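KLLA0E03807p (Kluyveromyces lactis, PDB 3SQI) probably binds centromeric DNA as Ndc10, a platform for inner kinetochore assembly in budding yeast, the chain here being its DNA-binding domain. Local coordinates at residues Lys112-Leu125 with Tyr252-Thr264. Residues are numbered along the deposited sequence; the frame is centred on the assembly and turned at random.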
loop_
_atom_site.group_PDB
_atom_site.type_symbol
_atom_site.label_atom_id
_atom_site.label_comp_id
_atom_site.label_asym_id
_atom_site.label_seq_id
_atom_site.Cartn_x
_atom_site.Cartn_y
_atom_site.Cartn_z
ATOM N N LYS A 112 13.212 10.535 -0.452
ATOM C CA LYS A 112 13.834 11.553 -1.292
ATOM C C LYS A 112 12.883 12.102 -2.347
ATOM O O LYS A 112 12.867 13.304 -2.582
ATOM C CB LYS A 112 15.112 11.027 -1.946
ATOM C CG LYS A 112 15.636 11.915 -3.060
ATOM C CD LYS A 112 16.343 13.134 -2.506
ATOM C CE LYS A 112 17.002 13.939 -3.610
ATOM N NZ LYS A 112 17.942 13.098 -4.393
ATOM N N ILE A 113 12.066 11.243 -2.945
ATOM C CA ILE A 113 11.098 11.720 -3.920
ATOM C C ILE A 113 9.911 12.429 -3.254
ATOM O O ILE A 113 9.625 13.598 -3.543
ATOM C CB ILE A 113 10.561 10.612 -4.843
ATOM C CG1 ILE A 113 11.593 10.234 -5.906
ATOM C CG2 ILE A 113 9.294 11.090 -5.527
ATOM C CD1 ILE A 113 11.009 10.031 -7.314
ATOM N N SER A 114 9.198 11.690 -2.403
ATOM C CA SER A 114 7.851 12.086 -2.015
ATOM C C SER A 114 7.904 13.565 -1.662
ATOM O O SER A 114 7.258 14.406 -2.294
ATOM C CB SER A 114 7.362 11.261 -0.841
ATOM O OG SER A 114 7.546 9.886 -1.064
ATOM N N ILE A 115 8.792 13.881 -0.733
ATOM C CA ILE A 115 9.013 15.255 -0.274
ATOM C C ILE A 115 9.079 16.283 -1.416
ATOM O O ILE A 115 8.272 17.218 -1.487
ATOM C CB ILE A 115 10.293 15.328 0.573
ATOM C CG1 ILE A 115 10.416 16.662 1.300
ATOM C CG2 ILE A 115 11.533 15.012 -0.252
ATOM C CD1 ILE A 115 11.781 16.872 1.881
ATOM N N ASN A 116 10.064 16.126 -2.290
ATOM C CA ASN A 116 10.224 17.009 -3.446
ATOM C C ASN A 116 8.952 17.167 -4.283
ATOM O O ASN A 116 8.692 18.243 -4.824
ATOM C CB ASN A 116 11.359 16.527 -4.360
ATOM C CG ASN A 116 12.727 16.700 -3.738
ATOM O OD1 ASN A 116 13.378 17.728 -3.918
ATOM N ND2 ASN A 116 13.170 15.697 -3.001
ATOM N N LEU A 117 8.181 16.092 -4.422
ATOM C CA LEU A 117 6.935 16.150 -5.184
ATOM C C LEU A 117 5.785 16.823 -4.419
ATOM O O LEU A 117 4.828 17.305 -5.026
ATOM C CB LEU A 117 6.531 14.768 -5.696
ATOM C CG LEU A 117 7.092 14.458 -7.085
ATOM C CD1 LEU A 117 6.299 13.339 -7.769
ATOM C CD2 LEU A 117 7.065 15.701 -7.920
ATOM N N TRP A 118 5.886 16.855 -3.092
ATOM C CA TRP A 118 4.978 17.656 -2.279
ATOM C C TRP A 118 5.326 19.142 -2.394
ATOM O O TRP A 118 4.436 19.986 -2.476
ATOM C CB TRP A 118 5.024 17.224 -0.809
ATOM C CG TRP A 118 4.268 15.958 -0.511
ATOM C CD1 TRP A 118 4.796 14.724 -0.264
ATOM C CD2 TRP A 118 2.846 15.810 -0.428
ATOM N NE1 TRP A 118 3.791 13.816 -0.037
ATOM C CE2 TRP A 118 2.584 14.457 -0.134
ATOM C CE3 TRP A 118 1.770 16.687 -0.581
ATOM C CZ2 TRP A 118 1.291 13.964 0.014
ATOM C CZ3 TRP A 118 0.489 16.197 -0.435
ATOM C CH2 TRP A 118 0.259 14.848 -0.138
ATOM N N ASN A 119 6.620 19.455 -2.427
ATOM C CA ASN A 119 7.078 20.846 -2.408
ATOM C C ASN A 119 6.471 21.662 -3.541
ATOM O O ASN A 119 6.740 21.410 -4.717
ATOM C CB ASN A 119 8.607 20.894 -2.469
ATOM C CG ASN A 119 9.159 22.310 -2.519
ATOM O OD1 ASN A 119 8.459 23.287 -2.241
ATOM N ND2 ASN A 119 10.434 22.421 -2.869
ATOM N N PRO A 120 5.660 22.667 -3.175
ATOM C CA PRO A 120 4.859 23.441 -4.122
ATOM C C PRO A 120 5.717 24.321 -5.010
ATOM O O PRO A 120 5.319 24.608 -6.140
ATOM C CB PRO A 120 3.979 24.290 -3.209
ATOM C CG PRO A 120 4.763 24.429 -1.967
ATOM C CD PRO A 120 5.451 23.122 -1.790
ATOM N N SER A 121 6.876 24.747 -4.516
ATOM C CA SER A 121 7.762 25.552 -5.348
ATOM C C SER A 121 9.024 24.788 -5.736
ATOM O O SER A 121 9.937 24.600 -4.931
ATOM C CB SER A 121 8.112 26.875 -4.654
ATOM O OG SER A 121 8.406 26.679 -3.281
ATOM N N THR A 122 9.071 24.368 -6.994
ATOM C CA THR A 122 10.246 23.712 -7.531
ATOM C C THR A 122 10.810 24.615 -8.611
ATOM O O THR A 122 10.264 24.698 -9.711
ATOM C CB THR A 122 9.880 22.353 -8.150
ATOM O OG1 THR A 122 8.761 22.524 -9.029
ATOM C CG2 THR A 122 9.528 21.318 -7.057
ATOM N N ASP A 123 11.914 25.279 -8.290
ATOM C CA ASP A 123 12.508 26.267 -9.181
ATOM C C ASP A 123 13.392 25.621 -10.239
ATOM O O ASP A 123 13.348 25.984 -11.414
ATOM C CB ASP A 123 13.310 27.281 -8.367
ATOM C CG ASP A 123 12.635 27.629 -7.053
ATOM O OD1 ASP A 123 11.745 28.508 -7.050
ATOM O OD2 ASP A 123 12.993 27.018 -6.022
ATOM N N SER A 124 14.184 24.647 -9.804
ATOM C CA SER A 124 15.139 23.976 -10.671
ATOM C C SER A 124 14.430 23.204 -11.777
ATOM O O SER A 124 15.067 22.705 -12.704
ATOM C CB SER A 124 16.008 23.025 -9.850
ATOM O OG SER A 124 16.388 23.620 -8.621
ATOM N N LEU A 125 13.108 23.112 -11.679
ATOM C CA LEU A 125 12.330 22.362 -12.648
ATOM C C LEU A 125 11.867 23.313 -13.742
ATOM O O LEU A 125 10.980 24.140 -13.526
ATOM C CB LEU A 125 11.114 21.748 -11.947
ATOM C CG LEU A 125 10.307 20.608 -12.576
ATOM C CD1 LEU A 125 9.804 20.974 -13.967
ATOM C CD2 LEU A 125 11.117 19.323 -12.610
ATOM N N TYR A 252 8.111 10.377 -15.242
ATOM C CA TYR A 252 8.990 9.711 -14.284
ATOM C C TYR A 252 10.467 10.099 -14.333
ATOM O O TYR A 252 11.010 10.575 -13.337
ATOM C CB TYR A 252 8.848 8.195 -14.404
ATOM C CG TYR A 252 8.049 7.573 -13.286
ATOM C CD1 TYR A 252 8.621 7.355 -12.041
ATOM C CD2 TYR A 252 6.726 7.196 -13.476
ATOM C CE1 TYR A 252 7.897 6.782 -11.011
ATOM C CE2 TYR A 252 5.992 6.623 -12.453
ATOM C CZ TYR A 252 6.582 6.416 -11.222
ATOM O OH TYR A 252 5.854 5.846 -10.202
ATOM N N PRO A 253 11.130 9.892 -15.484
ATOM C CA PRO A 253 12.555 10.231 -15.493
ATOM C C PRO A 253 12.727 11.699 -15.154
ATOM O O PRO A 253 13.701 12.080 -14.506
ATOM C CB PRO A 253 12.973 9.963 -16.940
ATOM C CG PRO A 253 11.710 9.955 -17.725
ATOM C CD PRO A 253 10.667 9.422 -16.800
ATOM N N THR A 254 11.760 12.508 -15.582
ATOM C CA THR A 254 11.778 13.942 -15.337
ATOM C C THR A 254 11.991 14.232 -13.854
ATOM O O THR A 254 12.781 15.102 -13.488
ATOM C CB THR A 254 10.464 14.615 -15.802
ATOM O OG1 THR A 254 10.115 14.150 -17.111
ATOM C CG2 THR A 254 10.625 16.122 -15.841
ATOM N N ILE A 255 11.289 13.496 -13.001
ATOM C CA ILE A 255 11.403 13.698 -11.562
ATOM C C ILE A 255 12.654 13.054 -10.969
ATOM O O ILE A 255 13.339 13.668 -10.151
ATOM C CB ILE A 255 10.157 13.186 -10.812
ATOM C CG1 ILE A 255 10.242 13.568 -9.337
ATOM C CG2 ILE A 255 10.014 11.683 -10.966
ATOM C CD1 ILE A 255 10.419 15.054 -9.102
ATOM N N PHE A 256 12.951 11.824 -11.384
ATOM C CA PHE A 256 14.162 11.141 -10.948
ATOM C C PHE A 256 15.388 11.986 -11.286
ATOM O O PHE A 256 16.321 12.099 -10.490
ATOM C CB PHE A 256 14.261 9.760 -11.601
ATOM C CG PHE A 256 13.681 8.654 -10.772
ATOM C CD1 PHE A 256 14.489 7.648 -10.276
ATOM C CD2 PHE A 256 12.329 8.630 -10.471
ATOM C CE1 PHE A 256 13.959 6.631 -9.507
ATOM C CE2 PHE A 256 11.791 7.617 -9.699
ATOM C CZ PHE A 256 12.608 6.616 -9.214
ATOM N N LYS A 257 15.382 12.583 -12.471
ATOM C CA LYS A 257 16.447 13.501 -12.842
ATOM C C LYS A 257 16.613 14.551 -11.745
ATOM O O LYS A 257 17.621 14.572 -11.038
ATOM C CB LYS A 257 16.148 14.179 -14.186
ATOM C CG LYS A 257 16.300 13.279 -15.415
ATOM C CD LYS A 257 16.001 14.049 -16.703
ATOM C CE LYS A 257 15.980 13.144 -17.934
ATOM N NZ LYS A 257 17.312 13.011 -18.599
ATOM N N TYR A 258 15.596 15.396 -11.596
ATOM C CA TYR A 258 15.601 16.497 -10.631
ATOM C C TYR A 258 15.953 16.026 -9.215
ATOM O O TYR A 258 16.528 16.780 -8.426
ATOM C CB TYR A 258 14.239 17.201 -10.670
ATOM C CG TYR A 258 13.976 18.259 -9.617
ATOM C CD1 TYR A 258 14.169 19.607 -9.887
ATOM C CD2 TYR A 258 13.477 17.911 -8.371
ATOM C CE1 TYR A 258 13.901 20.574 -8.929
ATOM C CE2 TYR A 258 13.207 18.868 -7.412
ATOM C CZ TYR A 258 13.421 20.194 -7.692
ATOM O OH TYR A 258 13.147 21.135 -6.727
ATOM N N CYS A 259 15.619 14.780 -8.898
ATOM C CA CYS A 259 15.971 14.210 -7.600
ATOM C C CYS A 259 17.366 13.588 -7.635
ATOM O O CYS A 259 17.925 13.233 -6.598
ATOM C CB CYS A 259 14.936 13.172 -7.159
ATOM S SG CYS A 259 13.295 13.883 -6.903
ATOM N N GLN A 260 17.908 13.429 -8.838
ATOM C CA GLN A 260 19.231 12.843 -9.019
ATOM C C GLN A 260 19.301 11.409 -8.520
ATOM O O GLN A 260 20.274 11.025 -7.868
ATOM C CB GLN A 260 20.297 13.686 -8.320
ATOM C CG GLN A 260 20.353 15.129 -8.801
ATOM C CD GLN A 260 21.467 15.923 -8.145
ATOM O OE1 GLN A 260 22.339 16.459 -8.821
ATOM N NE2 GLN A 260 21.435 16.006 -6.821
ATOM N N LEU A 261 18.277 10.620 -8.831
ATOM C CA LEU A 261 18.317 9.197 -8.546
ATOM C C LEU A 261 18.243 8.473 -9.882
ATOM O O LEU A 261 17.545 8.925 -10.795
ATOM C CB LEU A 261 17.135 8.796 -7.670
ATOM C CG LEU A 261 17.081 9.501 -6.316
ATOM C CD1 LEU A 261 15.702 9.366 -5.678
ATOM C CD2 LEU A 261 18.187 8.980 -5.402
ATOM N N PRO A 262 18.961 7.345 -10.004
ATOM C CA PRO A 262 18.975 6.581 -11.256
ATOM C C PRO A 262 17.605 5.977 -11.521
ATOM O O PRO A 262 16.915 5.581 -10.576
ATOM C CB PRO A 262 20.007 5.483 -10.987
ATOM C CG PRO A 262 20.023 5.336 -9.503
ATOM C CD PRO A 262 19.799 6.723 -8.965
ATOM N N TYR A 263 17.217 5.910 -12.790
ATOM C CA TYR A 263 15.860 5.510 -13.145
ATOM C C TYR A 263 15.834 4.271 -14.025
ATOM O O TYR A 263 16.506 4.224 -15.063
ATOM C CB TYR A 263 15.134 6.664 -13.849
ATOM C CG TYR A 263 13.851 6.256 -14.537
ATOM C CD1 TYR A 263 12.675 6.068 -13.817
ATOM C CD2 TYR A 263 13.813 6.064 -15.909
ATOM C CE1 TYR A 263 11.498 5.696 -14.453
ATOM C CE2 TYR A 263 12.649 5.692 -16.551
ATOM C CZ TYR A 263 11.496 5.507 -15.823
ATOM O OH TYR A 263 10.343 5.138 -16.481
ATOM N N THR A 264 15.062 3.271 -13.602
ATOM C CA THR A 264 14.822 2.095 -14.430
ATOM C C THR A 264 13.326 1.857 -14.597
ATOM O O THR A 264 12.645 1.483 -13.648
ATOM C CB THR A 264 15.471 0.822 -13.833
ATOM O OG1 THR A 264 16.763 1.137 -13.288
ATOM C CG2 THR A 264 15.617 -0.260 -14.909
#
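Y258 reaches from the last turn of helix 252-259 into the curl of chain 119-125, which follows helix 112-118. A chi1 of 172°, CG opposite the backbone N, sends the ring out from its own helix to lie between N116 and residues 122-125. S124 CB rests 3.4 Å from Y258 CE1, L125 CD2 approaches Y258 CD1 (4.1 Å), the two side chains crossing at about a right angle, and T122 CG2 lies 3.6 Å from the phenolic OH of Y258. N116 OD1 lies 3.7 Å from Y258 CE2, its amide plane nearly perpendicular to the ring. A tyrosine suits this place because its flat body packs against small and aliphatic side chains while its hydroxyl hydrogen-bonds D396, whose OD2 also pairs with S124 OG. A leucine here would probably leave D396 without its phenolic partner and T122 and S124 without the ring they pack on.

Between the helices themselves the contact is apolar. I255 puts CD1 3.6 Å from L117 CD2. I113 extends CD1 to F256 CE2, 3.5 Å away, its slim chain crossing the phenyl side chain at about a right angle, and I113 CG1 lies 4.1 Å from C259 SG. Cysteine, compact and weakly polar, fits between I113 and N116 CB. Beyond it, K112 CB and CG cross L261 at a slant, CG meeting L261 CD1; L261 N bonds F256 O within the Schellman motif at Q260 that ends the helix.

The axes of 112-118 and 252-259, within helices 107-118 and 245-259, pass 10.3 Å apart, almost perpendicular at 101°. L117 also touches helix 133-149, and N116 pins the chain around 393-395 through both ends of its amide; beyond L261, Y263 packs on helix 265-269 and a DNA phosphate.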